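Long-range contact in listeriolysin O (Listeria monocytogenes, PDB 4CDB), which forms pores in cholesterol-containing host membranes, inserting into them as an oligomeric complex after a major change of conformation: residues 73-78 / 359-364. Numbering follows the deposited sequence.
Sequences NNADIQ and LAVIKN. With NA (sodium ion), chain N; NA (sodium ion), chain H.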
loop_
_atom_site.group_PDB
_atom_site.type_symbol
_atom_site.label_atom_id
_atom_site.label_comp_id
_atom_site.label_asym_id
_atom_site.label_seq_id
_atom_site.Cartn_x
_atom_site.Cartn_y
_atom_site.Cartn_z
ATOM N N ASN A 73 7.804 -9.666 8.835
ATOM C CA ASN A 73 8.589 -10.800 8.361
ATOM C C ASN A 73 7.930 -11.477 7.163
ATOM O O ASN A 73 6.800 -11.956 7.256
ATOM C CB ASN A 73 8.805 -11.810 9.487
ATOM C CG ASN A 73 9.422 -11.182 10.717
ATOM O OD1 ASN A 73 9.995 -10.095 10.648
ATOM N ND2 ASN A 73 9.311 -11.863 11.850
ATOM N N ASN A 74 8.641 -11.511 6.040
ATOM C CA ASN A 74 8.092 -12.065 4.805
ATOM C C ASN A 74 8.811 -13.331 4.350
ATOM O O ASN A 74 10.038 -13.355 4.240
ATOM C CB ASN A 74 8.121 -11.014 3.692
ATOM C CG ASN A 74 7.311 -9.781 4.040
ATOM O OD1 ASN A 74 6.271 -9.875 4.691
ATOM N ND2 ASN A 74 7.785 -8.617 3.611
ATOM N N ALA A 75 8.039 -14.381 4.090
ATOM C CA ALA A 75 8.592 -15.633 3.588
ATOM C C ALA A 75 8.575 -15.643 2.064
ATOM O O ALA A 75 9.397 -16.302 1.428
ATOM C CB ALA A 75 7.811 -16.815 4.138
ATOM N N ASP A 76 7.633 -14.907 1.484
ATOM C CA ASP A 76 7.521 -14.800 0.034
ATOM C C ASP A 76 8.478 -13.750 -0.521
ATOM O O ASP A 76 8.343 -12.562 -0.230
ATOM C CB ASP A 76 6.090 -14.441 -0.369
ATOM C CG ASP A 76 5.087 -15.492 0.052
ATOM O OD1 ASP A 76 5.358 -16.694 -0.155
ATOM O OD2 ASP A 76 4.026 -15.115 0.591
ATOM N N ILE A 77 9.437 -14.190 -1.331
ATOM C CA ILE A 77 10.383 -13.273 -1.954
ATOM C C ILE A 77 9.769 -12.705 -3.227
ATOM O O ILE A 77 9.233 -13.450 -4.048
ATOM C CB ILE A 77 11.703 -13.977 -2.325
ATOM C CG1 ILE A 77 12.122 -14.956 -1.224
ATOM C CG2 ILE A 77 12.795 -12.948 -2.619
ATOM C CD1 ILE A 77 12.413 -14.304 0.106
ATOM N N GLN A 78 9.854 -11.387 -3.387
ATOM C CA GLN A 78 9.319 -10.714 -4.568
ATOM C C GLN A 78 10.254 -10.860 -5.768
ATOM O O GLN A 78 11.451 -11.098 -5.607
ATOM C CB GLN A 78 9.068 -9.236 -4.265
ATOM C CG GLN A 78 8.047 -9.009 -3.163
ATOM C CD GLN A 78 6.716 -9.658 -3.475
ATOM O OE1 GLN A 78 6.093 -9.357 -4.492
ATOM N NE2 GLN A 78 6.284 -10.573 -2.613
ATOM N N LEU A 359 12.665 -22.889 6.221
ATOM C CA LEU A 359 12.184 -21.766 5.426
ATOM C C LEU A 359 12.935 -20.476 5.758
ATOM O O LEU A 359 13.039 -20.087 6.922
ATOM C CB LEU A 359 10.679 -21.581 5.642
ATOM C CG LEU A 359 9.912 -20.701 4.655
ATOM C CD1 LEU A 359 10.118 -21.187 3.231
ATOM C CD2 LEU A 359 8.432 -20.686 5.001
ATOM N N ALA A 360 13.468 -19.827 4.728
ATOM C CA ALA A 360 14.173 -18.559 4.892
ATOM C C ALA A 360 13.183 -17.403 4.906
ATOM O O ALA A 360 12.407 -17.235 3.966
ATOM C CB ALA A 360 15.185 -18.369 3.776
ATOM N N VAL A 361 13.217 -16.607 5.969
ATOM C CA VAL A 361 12.285 -15.495 6.119
ATOM C C VAL A 361 13.020 -14.156 6.143
ATOM O O VAL A 361 14.011 -13.994 6.858
ATOM C CB VAL A 361 11.444 -15.636 7.407
ATOM C CG1 VAL A 361 10.382 -14.541 7.479
ATOM C CG2 VAL A 361 10.803 -17.021 7.482
ATOM N N ILE A 362 12.535 -13.202 5.355
ATOM C CA ILE A 362 13.100 -11.859 5.357
ATOM C C ILE A 362 12.515 -11.021 6.493
ATOM O O ILE A 362 11.303 -10.805 6.564
ATOM C CB ILE A 362 12.864 -11.132 4.019
ATOM C CG1 ILE A 362 13.473 -11.922 2.861
ATOM C CG2 ILE A 362 13.452 -9.732 4.065
ATOM C CD1 ILE A 362 13.449 -11.173 1.535
ATOM N N LYS A 363 13.384 -10.548 7.380
ATOM C CA LYS A 363 12.956 -9.723 8.502
ATOM C C LYS A 363 13.072 -8.238 8.169
ATOM O O LYS A 363 14.172 -7.719 7.984
ATOM C CB LYS A 363 13.773 -10.059 9.752
ATOM C CG LYS A 363 13.430 -9.214 10.966
ATOM C CD LYS A 363 13.944 -9.861 12.242
ATOM C CE LYS A 363 13.313 -11.232 12.449
ATOM N NZ LYS A 363 13.804 -11.905 13.685
ATOM N N ASN A 364 11.932 -7.558 8.092
ATOM C CA ASN A 364 11.914 -6.136 7.761
ATOM C C ASN A 364 11.554 -5.257 8.952
ATOM O O ASN A 364 10.677 -5.596 9.744
ATOM C CB ASN A 364 10.927 -5.855 6.625
ATOM C CG ASN A 364 11.226 -6.654 5.378
ATOM O OD1 ASN A 364 11.935 -6.192 4.486
ATOM N ND2 ASN A 364 10.681 -7.863 5.306
HETATM NA NA NA N . 6.025 -6.418 -4.535
HETATM NA NA NA H . 11.963 -5.973 2.051
HETATM O O HOH W 1 11.752 -17.745 1.532
HETATM O O HOH W 2 10.579 -8.595 2.365
HETATM O O HOH W 3 13.063 -7.575 -0.039
HETATM O O HOH W 4 4.148 -7.631 -3.259
#
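An antiparallel beta pairing joins N74 to I362, where the end of strand 59-74 meets the start of the long strand 362-385, with a sodium ion bound by the side chain of N364 beside it. N74 and I362 are a hydrogen-bonded pair. N74 N donates to I362 O at 2.8 Å, and I362 N donates back to N74 O at 2.7 Å. N73 and K363 form the adjoining non-hydrogen-bonded pair. Here N73 CA also makes a CA-H...O contact with I362 O, at 3.3 Å. The side chains of N73 and K363 run side by side, pointing the same way, and CB of N73 packs on CG1 of V361. That methyl lies anti to the backbone N of V361 (chi1 -174°) and also touches the carbonyl O of N74.

Past N74 the backbone leaves the pairing. A75 CB meets L359 CD2, and water 1 bridges A75 O, at 2.8 Å, and A360 O. I77 brings its side chain back to I362. The two cross at about a right angle, with their CD1 methyls 3.6 Å apart. Backbone bonds of I77 to Y349 and A360 to T351 tie both segments to strand 345-353.

On the I362 side of the pairing, the N74 and N364 side chains also cross at about a right angle, with amide planes 41° apart. N364 ND2 is hydrogen-bonded to Q72 O and to water 2. N364 OD1 binds sodium at 2.4 Å, and I180 O and waters 2 and 3 are further ligands. A second sodium is held by Q78 OE1 at 2.9 Å, with F183, Y265 and water 4. The arrangement is the end of the antiparallel pairing of strands 59-74 and 362-385 in the mixed sheet, which carries on through the backbone bond of Q72 with N364. Beyond it the chain turns off, and the short strand 77-78 pairs with strand 345-353 of the cytolysin's large antiparallel sheet.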